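PDB 1OMO: alanine dehydrogenase, which catalyses the NAD(+)-dependent oxidative deamination of L-alanine to pyruvate and the reverse reductive amination, working as a homodimer. Local coordinates for residues 125-131 with 188-194; 182-187 with 205-209; 150-156 with 175-181. All coordinates share one frame; numbering follows the deposited sequence.

Contact 1 (125-131 with 188-194); sequences SSVFGFI and CDVLVTT. With NAD (nicotinamide-adenine-dinucleotide), chain D.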
loop_
_atom_site.group_PDB
_atom_site.type_symbol
_atom_site.label_atom_id
_atom_site.label_comp_id
_atom_site.label_asym_id
_atom_site.label_seq_id
_atom_site.Cartn_x
_atom_site.Cartn_y
_atom_site.Cartn_z
ATOM N N SER A 125 24.099 -26.552 -18.126
ATOM C CA SER A 125 24.087 -25.257 -18.832
ATOM C C SER A 125 25.432 -24.565 -18.736
ATOM O O SER A 125 26.041 -24.515 -17.662
ATOM C CB SER A 125 22.999 -24.318 -18.260
ATOM O OG SER A 125 21.699 -24.801 -18.546
ATOM N N SER A 126 25.889 -24.022 -19.861
ATOM C CA SER A 126 27.163 -23.324 -19.871
ATOM C C SER A 126 27.146 -22.091 -20.755
ATOM O O SER A 126 27.968 -21.197 -20.572
ATOM C CB SER A 126 28.261 -24.256 -20.367
ATOM O OG SER A 126 27.872 -24.782 -21.616
ATOM N N VAL A 127 26.256 -22.076 -21.752
ATOM C CA VAL A 127 26.169 -20.933 -22.643
ATOM C C VAL A 127 25.008 -20.084 -22.168
ATOM O O VAL A 127 23.882 -20.562 -22.093
ATOM C CB VAL A 127 25.953 -21.361 -24.107
ATOM C CG1 VAL A 127 25.950 -20.132 -25.001
ATOM C CG2 VAL A 127 27.092 -22.320 -24.550
ATOM N N PHE A 128 25.296 -18.835 -21.824
ATOM C CA PHE A 128 24.274 -17.932 -21.338
ATOM C C PHE A 128 24.060 -16.783 -22.273
ATOM O O PHE A 128 24.994 -16.048 -22.568
ATOM C CB PHE A 128 24.658 -17.397 -19.950
ATOM C CG PHE A 128 24.595 -18.446 -18.868
ATOM C CD1 PHE A 128 25.528 -19.493 -18.828
ATOM C CD2 PHE A 128 23.568 -18.434 -17.932
ATOM C CE1 PHE A 128 25.429 -20.514 -17.872
ATOM C CE2 PHE A 128 23.471 -19.456 -16.979
ATOM C CZ PHE A 128 24.404 -20.493 -16.959
ATOM N N GLY A 129 22.827 -16.640 -22.737
ATOM C CA GLY A 129 22.472 -15.550 -23.627
ATOM C C GLY A 129 21.647 -14.459 -22.934
ATOM O O GLY A 129 20.756 -14.739 -22.119
ATOM N N PHE A 130 21.953 -13.206 -23.246
ATOM C CA PHE A 130 21.243 -12.081 -22.684
ATOM C C PHE A 130 20.630 -11.179 -23.762
ATOM O O PHE A 130 21.330 -10.635 -24.637
ATOM C CB PHE A 130 22.172 -11.254 -21.796
ATOM C CG PHE A 130 22.622 -11.974 -20.551
ATOM C CD1 PHE A 130 23.611 -12.961 -20.622
ATOM C CD2 PHE A 130 22.059 -11.669 -19.310
ATOM C CE1 PHE A 130 24.041 -13.641 -19.469
ATOM C CE2 PHE A 130 22.478 -12.341 -18.136
ATOM C CZ PHE A 130 23.470 -13.326 -18.221
ATOM N N ILE A 131 19.311 -11.058 -23.728
ATOM C CA ILE A 131 18.609 -10.167 -24.635
ATOM C C ILE A 131 18.307 -8.980 -23.727
ATOM O O ILE A 131 17.408 -9.050 -22.896
ATOM C CB ILE A 131 17.290 -10.763 -25.125
ATOM C CG1 ILE A 131 17.543 -12.122 -25.780
ATOM C CG2 ILE A 131 16.645 -9.822 -26.102
ATOM C CD1 ILE A 131 18.568 -12.071 -26.905
ATOM N N CYS A 188 21.345 -20.710 -26.857
ATOM C CA CYS A 188 22.090 -20.922 -25.621
ATOM C C CYS A 188 21.399 -21.954 -24.752
ATOM O O CYS A 188 20.376 -22.489 -25.143
ATOM C CB CYS A 188 22.157 -19.603 -24.849
ATOM S SG CYS A 188 20.506 -18.941 -24.496
ATOM N N ASP A 189 21.935 -22.234 -23.571
ATOM C CA ASP A 189 21.273 -23.188 -22.661
ATOM C C ASP A 189 20.309 -22.430 -21.702
ATOM O O ASP A 189 19.247 -22.932 -21.344
ATOM C CB ASP A 189 22.314 -23.962 -21.840
ATOM C CG ASP A 189 23.439 -24.548 -22.707
ATOM O OD1 ASP A 189 23.135 -25.215 -23.720
ATOM O OD2 ASP A 189 24.626 -24.332 -22.370
ATOM N N VAL A 190 20.705 -21.214 -21.317
ATOM C CA VAL A 190 19.946 -20.335 -20.423
ATOM C C VAL A 190 19.886 -18.971 -21.122
ATOM O O VAL A 190 20.928 -18.359 -21.414
ATOM C CB VAL A 190 20.665 -20.194 -19.036
ATOM C CG1 VAL A 190 19.922 -19.194 -18.125
ATOM C CG2 VAL A 190 20.733 -21.585 -18.350
ATOM N N LEU A 191 18.666 -18.517 -21.406
ATOM C CA LEU A 191 18.435 -17.241 -22.081
ATOM C C LEU A 191 17.713 -16.280 -21.113
ATOM O O LEU A 191 16.630 -16.589 -20.625
ATOM C CB LEU A 191 17.586 -17.486 -23.348
ATOM C CG LEU A 191 17.085 -16.286 -24.180
ATOM C CD1 LEU A 191 18.270 -15.509 -24.776
ATOM C CD2 LEU A 191 16.158 -16.782 -25.312
ATOM N N VAL A 192 18.337 -15.139 -20.842
ATOM C CA VAL A 192 17.816 -14.114 -19.940
ATOM C C VAL A 192 17.257 -12.909 -20.732
ATOM O O VAL A 192 18.044 -12.117 -21.239
ATOM C CB VAL A 192 18.954 -13.564 -19.053
ATOM C CG1 VAL A 192 18.406 -12.560 -18.064
ATOM C CG2 VAL A 192 19.689 -14.703 -18.368
ATOM N N THR A 193 15.937 -12.755 -20.849
ATOM C CA THR A 193 15.391 -11.602 -21.578
ATOM C C THR A 193 15.091 -10.504 -20.562
ATOM O O THR A 193 14.358 -10.692 -19.625
ATOM C CB THR A 193 14.145 -11.969 -22.381
ATOM O OG1 THR A 193 13.092 -12.287 -21.490
ATOM C CG2 THR A 193 14.439 -13.190 -23.311
ATOM N N THR A 194 15.643 -9.327 -20.778
ATOM C CA THR A 194 15.535 -8.277 -19.798
ATOM C C THR A 194 15.087 -6.919 -20.369
ATOM O O THR A 194 15.346 -5.856 -19.788
ATOM C CB THR A 194 16.932 -8.234 -19.128
ATOM O OG1 THR A 194 16.808 -8.137 -17.713
ATOM C CG2 THR A 194 17.746 -7.178 -19.653
HETATM P PA NAD D . 17.284 -0.575 -18.397
HETATM O O1A NAD D . 16.605 0.486 -19.181
HETATM O O2A NAD D . 18.600 -0.242 -17.681
HETATM O O5B NAD D . 17.572 -2.023 -19.139
HETATM C C5B NAD D . 16.835 -2.448 -20.361
HETATM C C4B NAD D . 17.894 -2.631 -21.479
HETATM O O4B NAD D . 17.074 -3.107 -22.636
HETATM C C3B NAD D . 18.591 -1.311 -22.062
HETATM O O3B NAD D . 20.068 -1.426 -22.010
HETATM C C2B NAD D . 18.043 -1.147 -23.500
HETATM O O2B NAD D . 18.801 -0.486 -24.447
HETATM C C1B NAD D . 17.662 -2.625 -23.822
HETATM N N9A NAD D . 16.599 -2.755 -24.775
HETATM C C8A NAD D . 15.431 -2.045 -24.963
HETATM N N7A NAD D . 14.695 -2.498 -25.956
HETATM C C5A NAD D . 15.330 -3.534 -26.488
HETATM C C6A NAD D . 14.991 -4.432 -27.593
HETATM N N6A NAD D . 13.896 -4.282 -28.294
HETATM N N1A NAD D . 15.923 -5.424 -27.841
HETATM C C2A NAD D . 17.068 -5.587 -27.137
HETATM N N3A NAD D . 17.439 -4.741 -26.067
HETATM C C4A NAD D . 16.527 -3.741 -25.770
HETATM O O3 NAD D . 16.375 -1.392 -17.266
HETATM P PN NAD D . 16.681 -2.601 -16.112
HETATM O O1N NAD D . 18.068 -3.132 -16.369
HETATM O O2N NAD D . 16.245 -2.095 -14.752
HETATM O O5D NAD D . 15.566 -3.725 -16.690
HETATM C C5D NAD D . 14.225 -2.979 -17.035
HETATM C C4D NAD D . 13.116 -3.924 -17.362
HETATM O O4D NAD D . 12.981 -4.892 -16.178
HETATM C C3D NAD D . 11.701 -3.277 -17.494
HETATM O O3D NAD D . 10.818 -4.062 -18.317
HETATM C C2D NAD D . 11.281 -3.238 -16.021
HETATM O O2D NAD D . 9.987 -2.786 -15.798
HETATM C C1D NAD D . 11.631 -4.738 -15.580
HETATM N N1N NAD D . 11.915 -5.065 -14.139
HETATM C C2N NAD D . 11.146 -6.218 -13.673
HETATM C C3N NAD D . 11.535 -6.685 -12.365
HETATM C C7N NAD D . 10.655 -7.973 -11.845
HETATM O O7N NAD D . 10.567 -8.170 -10.599
HETATM N N7N NAD D . 10.076 -8.783 -12.788
HETATM C C4N NAD D . 12.559 -6.154 -11.545
HETATM C C5N NAD D . 13.241 -5.015 -12.139
HETATM C C6N NAD D . 12.927 -4.491 -13.404
HETATM O O HOH W 1 18.685 -25.373 -19.855
HETATM O O HOH W 2 26.248 -25.893 -24.063
#

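Contact 2 (182-187 with 205-209); sequences AEEASR and EWVEE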
loop_
_atom_site.group_PDB
_atom_site.type_symbol
_atom_site.label_atom_id
_atom_site.label_comp_id
_atom_site.label_asym_id
_atom_site.label_seq_id
_atom_site.Cartn_x
_atom_site.Cartn_y
_atom_site.Cartn_z
ATOM N N ALA A 182 20.608 -10.571 -32.041
ATOM C CA ALA A 182 19.608 -11.252 -31.228
ATOM C C ALA A 182 19.419 -12.729 -31.542
ATOM O O ALA A 182 19.322 -13.550 -30.641
ATOM C CB ALA A 182 18.271 -10.523 -31.320
ATOM N N GLU A 183 19.340 -13.069 -32.819
ATOM C CA GLU A 183 19.159 -14.472 -33.209
ATOM C C GLU A 183 20.234 -15.397 -32.640
ATOM O O GLU A 183 19.924 -16.491 -32.192
ATOM C CB GLU A 183 19.109 -14.608 -34.746
ATOM C CG GLU A 183 19.182 -16.024 -35.247
ATOM C CD GLU A 183 18.679 -16.129 -36.662
ATOM O OE1 GLU A 183 18.597 -17.245 -37.216
ATOM O OE2 GLU A 183 18.357 -15.069 -37.218
ATOM N N GLU A 184 21.486 -14.957 -32.642
ATOM C CA GLU A 184 22.585 -15.781 -32.118
ATOM C C GLU A 184 22.614 -15.836 -30.575
ATOM O O GLU A 184 22.869 -16.887 -29.989
ATOM C CB GLU A 184 23.931 -15.286 -32.680
ATOM C CG GLU A 184 25.144 -16.067 -32.214
ATOM C CD GLU A 184 25.095 -17.547 -32.599
ATOM O OE1 GLU A 184 24.745 -17.847 -33.762
ATOM O OE2 GLU A 184 25.414 -18.404 -31.738
ATOM N N ALA A 185 22.346 -14.708 -29.923
ATOM C CA ALA A 185 22.318 -14.654 -28.456
ATOM C C ALA A 185 21.273 -15.610 -27.917
ATOM O O ALA A 185 21.451 -16.168 -26.859
ATOM C CB ALA A 185 21.999 -13.237 -27.987
ATOM N N SER A 186 20.173 -15.776 -28.651
ATOM C CA SER A 186 19.070 -16.662 -28.258
ATOM C C SER A 186 19.420 -18.146 -28.266
ATOM O O SER A 186 18.717 -18.969 -27.681
ATOM C CB SER A 186 17.891 -16.470 -29.194
ATOM O OG SER A 186 17.492 -15.129 -29.179
ATOM N N ARG A 187 20.495 -18.472 -28.961
ATOM C CA ARG A 187 20.989 -19.836 -29.082
ATOM C C ARG A 187 21.876 -20.048 -27.879
ATOM O O ARG A 187 23.022 -19.619 -27.879
ATOM C CB ARG A 187 21.784 -19.948 -30.393
ATOM C CG ARG A 187 22.559 -21.225 -30.569
ATOM C CD ARG A 187 22.939 -21.390 -32.030
ATOM N NE ARG A 187 21.754 -21.553 -32.868
ATOM C CZ ARG A 187 21.490 -20.810 -33.933
ATOM N NH1 ARG A 187 20.385 -21.031 -34.636
ATOM N NH2 ARG A 187 22.334 -19.847 -34.291
ATOM N N GLU A 205 11.751 -19.901 -33.665
ATOM C CA GLU A 205 12.729 -20.703 -34.395
ATOM C C GLU A 205 14.157 -20.471 -33.928
ATOM O O GLU A 205 15.046 -21.223 -34.276
ATOM C CB GLU A 205 12.612 -20.465 -35.912
ATOM C CG GLU A 205 13.290 -19.191 -36.397
ATOM C CD GLU A 205 12.487 -18.462 -37.460
ATOM O OE1 GLU A 205 11.283 -18.208 -37.237
ATOM O OE2 GLU A 205 13.069 -18.129 -38.519
ATOM N N TRP A 206 14.392 -19.431 -33.139
ATOM C CA TRP A 206 15.736 -19.177 -32.630
ATOM C C TRP A 206 15.981 -19.994 -31.341
ATOM O O TRP A 206 17.120 -20.178 -30.917
ATOM C CB TRP A 206 15.923 -17.690 -32.290
ATOM C CG TRP A 206 15.748 -16.702 -33.423
ATOM C CD1 TRP A 206 15.613 -16.983 -34.756
ATOM C CD2 TRP A 206 15.724 -15.271 -33.314
ATOM N NE1 TRP A 206 15.508 -15.816 -35.483
ATOM C CE2 TRP A 206 15.574 -14.751 -34.625
ATOM C CE3 TRP A 206 15.813 -14.379 -32.237
ATOM C CZ2 TRP A 206 15.513 -13.379 -34.888
ATOM C CZ3 TRP A 206 15.751 -13.012 -32.499
ATOM C CH2 TRP A 206 15.599 -12.527 -33.817
ATOM N N VAL A 207 14.917 -20.484 -30.714
ATOM C CA VAL A 207 15.099 -21.197 -29.449
ATOM C C VAL A 207 15.262 -22.690 -29.613
ATOM O O VAL A 207 14.390 -23.365 -30.167
ATOM C CB VAL A 207 13.934 -20.946 -28.459
ATOM C CG1 VAL A 207 14.226 -21.657 -27.117
ATOM C CG2 VAL A 207 13.749 -19.444 -28.228
ATOM N N GLU A 208 16.397 -23.185 -29.125
ATOM C CA GLU A 208 16.708 -24.605 -29.201
ATOM C C GLU A 208 16.110 -25.372 -28.031
ATOM O O GLU A 208 15.799 -24.794 -26.983
ATOM C CB GLU A 208 18.230 -24.821 -29.209
ATOM C CG GLU A 208 18.999 -23.851 -30.138
ATOM C CD GLU A 208 20.073 -24.531 -30.997
ATOM O OE1 GLU A 208 21.010 -23.830 -31.415
ATOM O OE2 GLU A 208 19.988 -25.748 -31.270
ATOM N N GLU A 209 15.953 -26.676 -28.243
ATOM C CA GLU A 209 15.457 -27.584 -27.243
ATOM C C GLU A 209 16.385 -27.461 -26.029
ATOM O O GLU A 209 17.552 -27.094 -26.176
ATOM C CB GLU A 209 15.524 -29.026 -27.768
ATOM C CG GLU A 209 14.688 -29.304 -28.991
ATOM C CD GLU A 209 14.584 -30.800 -29.316
ATOM O OE1 GLU A 209 13.784 -31.147 -30.203
ATOM O OE2 GLU A 209 15.288 -31.622 -28.693
HETATM O O HOH W 3 15.252 -15.385 -38.225
HETATM O O HOH W 4 18.240 -21.674 -27.568
#

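Contact 3 (150-156 with 175-181); sequences IGEVKAY and ISASVQP. With NAD (nicotinamide-adenine-dinucleotide), chain D.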
loop_
_atom_site.group_PDB
_atom_site.type_symbol
_atom_site.label_atom_id
_atom_site.label_comp_id
_atom_site.label_asym_id
_atom_site.label_seq_id
_atom_site.Cartn_x
_atom_site.Cartn_y
_atom_site.Cartn_z
ATOM N N ILE A 150 29.824 -20.254 -15.671
ATOM C CA ILE A 150 29.425 -19.742 -16.973
ATOM C C ILE A 150 30.507 -19.925 -18.030
ATOM O O ILE A 150 31.565 -19.302 -17.968
ATOM C CB ILE A 150 29.020 -18.256 -16.836
ATOM C CG1 ILE A 150 27.762 -18.168 -15.946
ATOM C CG2 ILE A 150 28.752 -17.665 -18.189
ATOM C CD1 ILE A 150 27.237 -16.789 -15.720
ATOM N N GLY A 151 30.236 -20.800 -18.993
ATOM C CA GLY A 151 31.195 -21.072 -20.041
ATOM C C GLY A 151 31.336 -19.953 -21.048
ATOM O O GLY A 151 32.449 -19.573 -21.388
ATOM N N GLU A 152 30.206 -19.425 -21.504
ATOM C CA GLU A 152 30.210 -18.363 -22.483
ATOM C C GLU A 152 28.998 -17.452 -22.383
ATOM O O GLU A 152 27.894 -17.907 -22.103
ATOM C CB GLU A 152 30.240 -18.942 -23.891
ATOM C CG GLU A 152 30.310 -17.864 -24.956
ATOM C CD GLU A 152 29.966 -18.390 -26.344
ATOM O OE1 GLU A 152 30.071 -17.628 -27.329
ATOM O OE2 GLU A 152 29.580 -19.568 -26.443
ATOM N N VAL A 153 29.217 -16.166 -22.636
ATOM C CA VAL A 153 28.150 -15.175 -22.608
ATOM C C VAL A 153 27.976 -14.576 -24.002
ATOM O O VAL A 153 28.948 -14.177 -24.643
ATOM C CB VAL A 153 28.460 -14.057 -21.567
ATOM C CG1 VAL A 153 27.557 -12.812 -21.819
ATOM C CG2 VAL A 153 28.239 -14.627 -20.147
ATOM N N LYS A 154 26.733 -14.562 -24.473
ATOM C CA LYS A 154 26.387 -13.975 -25.763
ATOM C C LYS A 154 25.454 -12.797 -25.455
ATOM O O LYS A 154 24.335 -13.010 -24.979
ATOM C CB LYS A 154 25.692 -15.023 -26.616
ATOM C CG LYS A 154 26.588 -16.253 -26.843
ATOM C CD LYS A 154 25.810 -17.419 -27.425
ATOM C CE LYS A 154 26.197 -17.740 -28.833
ATOM N NZ LYS A 154 25.357 -18.884 -29.274
ATOM N N ALA A 155 25.897 -11.567 -25.721
ATOM C CA ALA A 155 25.097 -10.393 -25.373
ATOM C C ALA A 155 24.525 -9.508 -26.479
ATOM O O ALA A 155 25.244 -9.039 -27.353
ATOM C CB ALA A 155 25.907 -9.525 -24.412
ATOM N N TYR A 156 23.236 -9.246 -26.409
ATOM C CA TYR A 156 22.587 -8.396 -27.393
ATOM C C TYR A 156 21.756 -7.276 -26.799
ATOM O O TYR A 156 20.918 -7.509 -25.925
ATOM C CB TYR A 156 21.643 -9.194 -28.288
ATOM C CG TYR A 156 20.748 -8.285 -29.137
ATOM C CD1 TYR A 156 19.427 -7.998 -28.751
ATOM C CD2 TYR A 156 21.244 -7.677 -30.310
ATOM C CE1 TYR A 156 18.618 -7.131 -29.512
ATOM C CE2 TYR A 156 20.447 -6.803 -31.069
ATOM C CZ TYR A 156 19.138 -6.536 -30.665
ATOM O OH TYR A 156 18.372 -5.654 -31.402
ATOM N N ILE A 175 34.936 -14.129 -17.388
ATOM C CA ILE A 175 33.947 -14.893 -18.111
ATOM C C ILE A 175 34.040 -14.599 -19.608
ATOM O O ILE A 175 33.915 -13.444 -20.043
ATOM C CB ILE A 175 32.542 -14.583 -17.620
ATOM C CG1 ILE A 175 32.355 -15.096 -16.191
ATOM C CG2 ILE A 175 31.531 -15.233 -18.549
ATOM C CD1 ILE A 175 31.195 -14.438 -15.441
ATOM N N SER A 176 34.284 -15.639 -20.397
ATOM C CA SER A 176 34.358 -15.471 -21.845
ATOM C C SER A 176 33.024 -14.885 -22.351
ATOM O O SER A 176 31.947 -15.385 -22.020
ATOM C CB SER A 176 34.632 -16.821 -22.506
ATOM O OG SER A 176 33.782 -17.017 -23.630
ATOM N N ALA A 177 33.092 -13.829 -23.155
ATOM C CA ALA A 177 31.866 -13.198 -23.634
ATOM C C ALA A 177 32.022 -12.372 -24.923
ATOM O O ALA A 177 33.100 -11.891 -25.226
ATOM C CB ALA A 177 31.274 -12.317 -22.505
ATOM N N SER A 178 30.931 -12.208 -25.668
ATOM C CA SER A 178 31.004 -11.437 -26.900
ATOM C C SER A 178 29.674 -10.797 -27.229
ATOM O O SER A 178 28.629 -11.281 -26.813
ATOM C CB SER A 178 31.423 -12.333 -28.076
ATOM O OG SER A 178 30.310 -13.047 -28.626
ATOM N N VAL A 179 29.722 -9.707 -27.982
ATOM C CA VAL A 179 28.510 -9.011 -28.415
ATOM C C VAL A 179 27.962 -9.857 -29.569
ATOM O O VAL A 179 28.742 -10.407 -30.351
ATOM C CB VAL A 179 28.834 -7.586 -28.900
ATOM C CG1 VAL A 179 27.572 -6.932 -29.473
ATOM C CG2 VAL A 179 29.391 -6.759 -27.746
ATOM N N GLN A 180 26.641 -9.974 -29.663
ATOM C CA GLN A 180 26.007 -10.806 -30.684
ATOM C C GLN A 180 24.620 -10.308 -31.045
ATOM O O GLN A 180 23.916 -9.780 -30.207
ATOM C CB GLN A 180 25.847 -12.243 -30.154
ATOM C CG GLN A 180 27.147 -12.977 -29.780
ATOM C CD GLN A 180 27.958 -13.353 -30.993
ATOM O OE1 GLN A 180 27.405 -13.553 -32.056
ATOM N NE2 GLN A 180 29.262 -13.474 -30.834
ATOM N N PRO A 181 24.186 -10.538 -32.284
ATOM C CA PRO A 181 22.876 -10.139 -32.808
ATOM C C PRO A 181 21.890 -10.919 -31.983
ATOM O O PRO A 181 22.285 -11.872 -31.341
ATOM C CB PRO A 181 22.886 -10.652 -34.245
ATOM C CG PRO A 181 24.354 -10.847 -34.552
ATOM C CD PRO A 181 24.917 -11.361 -33.259
HETATM P PA NAD D . 17.284 -0.575 -18.397
HETATM O O1A NAD D . 16.605 0.486 -19.181
HETATM O O2A NAD D . 18.600 -0.242 -17.681
HETATM O O5B NAD D . 17.572 -2.023 -19.139
HETATM C C5B NAD D . 16.835 -2.448 -20.361
HETATM C C4B NAD D . 17.894 -2.631 -21.479
HETATM O O4B NAD D . 17.074 -3.107 -22.636
HETATM C C3B NAD D . 18.591 -1.311 -22.062
HETATM O O3B NAD D . 20.068 -1.426 -22.010
HETATM C C2B NAD D . 18.043 -1.147 -23.500
HETATM O O2B NAD D . 18.801 -0.486 -24.447
HETATM C C1B NAD D . 17.662 -2.625 -23.822
HETATM N N9A NAD D . 16.599 -2.755 -24.775
HETATM C C8A NAD D . 15.431 -2.045 -24.963
HETATM N N7A NAD D . 14.695 -2.498 -25.956
HETATM C C5A NAD D . 15.330 -3.534 -26.488
HETATM C C6A NAD D . 14.991 -4.432 -27.593
HETATM N N6A NAD D . 13.896 -4.282 -28.294
HETATM N N1A NAD D . 15.923 -5.424 -27.841
HETATM C C2A NAD D . 17.068 -5.587 -27.137
HETATM N N3A NAD D . 17.439 -4.741 -26.067
HETATM C C4A NAD D . 16.527 -3.741 -25.770
HETATM O O3 NAD D . 16.375 -1.392 -17.266
HETATM P PN NAD D . 16.681 -2.601 -16.112
HETATM O O1N NAD D . 18.068 -3.132 -16.369
HETATM O O2N NAD D . 16.245 -2.095 -14.752
HETATM O O5D NAD D . 15.566 -3.725 -16.690
HETATM C C5D NAD D . 14.225 -2.979 -17.035
HETATM C C4D NAD D . 13.116 -3.924 -17.362
HETATM O O4D NAD D . 12.981 -4.892 -16.178
HETATM C C3D NAD D . 11.701 -3.277 -17.494
HETATM O O3D NAD D . 10.818 -4.062 -18.317
HETATM C C2D NAD D . 11.281 -3.238 -16.021
HETATM O O2D NAD D . 9.987 -2.786 -15.798
HETATM C C1D NAD D . 11.631 -4.738 -15.580
HETATM N N1N NAD D . 11.915 -5.065 -14.139
HETATM C C2N NAD D . 11.146 -6.218 -13.673
HETATM C C3N NAD D . 11.535 -6.685 -12.365
HETATM C C7N NAD D . 10.655 -7.973 -11.845
HETATM O O7N NAD D . 10.567 -8.170 -10.599
HETATM N N7N NAD D . 10.076 -8.783 -12.788
HETATM C C4N NAD D . 12.559 -6.154 -11.545
HETATM C C5N NAD D . 13.241 -5.015 -12.139
HETATM C C6N NAD D . 12.927 -4.491 -13.404
HETATM O O HOH W 5 34.032 -18.255 -19.232
HETATM O O HOH W 6 30.405 -15.287 -26.524
#

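Contact 1 (125-131 with 188-194)
Two neighbouring parallel strands of the Rossmann NAD domain meet here, F128, F130 and I131 of strand 127-131 pairing with V190, V192 and T193 of strand 190-193. Ahead of the ladder, D189 OD2 accepts from two successive backbone amides, S126 N at 2.8 Å and V127 N at 2.9 Å. Both bonds are nearly straight and come from the anti side, but from opposite faces of the carboxylate plane. Water 2 donates a third bond to OD2, while OD1 forms a salt bridge with R122. The regular pattern then runs along the strands, with V192 N donating to G129 O at 2.8 Å. Strand 127-131 leads into a turn whose G132, G134 and A137 fit the Rossmann GxGxxA pattern and where Q136 N binds NAD; T194 O approaches NAD C5B to 3.8 Å. On the F128/F130 side, V192 CG2 lies over the F130 ring, 4.1 Å from its centroid, and V190 CB meets F128 CE2 at 3.6 Å obliquely. Helix 135-147 packs on this side through L144. On the other side, L191 has CG anti to the backbone N (chi1 174°), and chi2 of 64° then carries CD1 to 3.6 Å from I131 CG1. G129 has no side chain there; a CB would be tight against C188 SG and L191 CD1.

Contact 2 (182-187 with 205-209)
One face of the W206 indole is overlaid by E183, whose CA stands 3.6 Å from the centroid of the six-membered ring in a CH-pi contact. CB and CG of E183 continue across the same face toward the pyrrole side. The E183 chain leaves its backbone N behind (chi1 169°) and runs extended, which lays the carboxylate only 15° from parallel to the ring. At the indole edge, water 3 accepts from W206 NE1 at 2.8 Å and donates to E183 OE2; S186 OG meets another part of the edge, 3.6 Å from CE3, while bonding to A182 O. A182 CB touches CZ3 obliquely at 3.7 Å. An alanine in place of W206 would be likely to leave E183 and A182 without their packing surface and water 3 without its indole donor. R187 NE donates a bent bond (138°) to E208 OE1 at 2.8 Å, close to the guanidinium plane, although the E208 carboxylate stands almost perpendicular; NH2 makes a weak bond to E184 OE1. This three-residue salt-bridge network and the indole packing tie helix 182-185, on the crossover from strand 177-179 to strand 190-193 of the Rossmann sheet, to the surface loop leading into strand 212-215.

Contact 3 (150-156 with 175-181)
V153 O is held by two donors: S178 N, at 3.0 Å across the strands, and water 6, which also donates to E152 OE1 and accepts from S178 OG. The ladder continues with A155 N bonding S178 O at 3.0 Å, nearly straight at 173°, and Q180 N reaching A155 O at 2.9 Å from well above the carbonyl plane. Side chains pack closely on the V153 side, where its CB lies 3.4 Å from A177 CB. I175 CG2 is shared, touching both V153 CG2 and I150 CG2 at 3.7 Å. At the far end, a trans chi1 (169°) sets the Y156 ring between Q180 O and the adenine. Q180 O lies 3.0 Å from Y156 CB and near the ring plane at the CD2 edge; the CE1 end, met obliquely, lies 3.2 Å from NAD C2A. K154 extends beyond the pair, its NZ forming a salt bridge with E184 OE2 and a hydrogen bond to R187 O. Strands 152-156 and 177-179 with helix 160-172 form a beta-alpha-beta unit: F166 of that helix packs on V153 and A155, strand 177-179 is outermost in the sheet, and strand 127-131 bonds the other edge of 152-156.

All three contacts belong to the Rossmann NAD domain. Contacts 1 and 3 pair strands of its parallel sheet, in the order 177-179, 152-156, 127-131, 190-193, and their centres lie about 9 Å apart; strands 127-131 and 152-156 are themselves neighbours. Along the chain both segments of contact 3 fall between those of contact 1, whereas the segments of contacts 1 and 2 alternate. Contact 2, centred about 9 Å from contact 1 and 13 Å from contact 3, lies at the surface, with I131 and L191 packing on A185 and S186. K154 of strand 152-156 bonds E184 and R187 O of segment 182-187, while T194 and Y156 place contacts 1 and 3 at the NAD pocket.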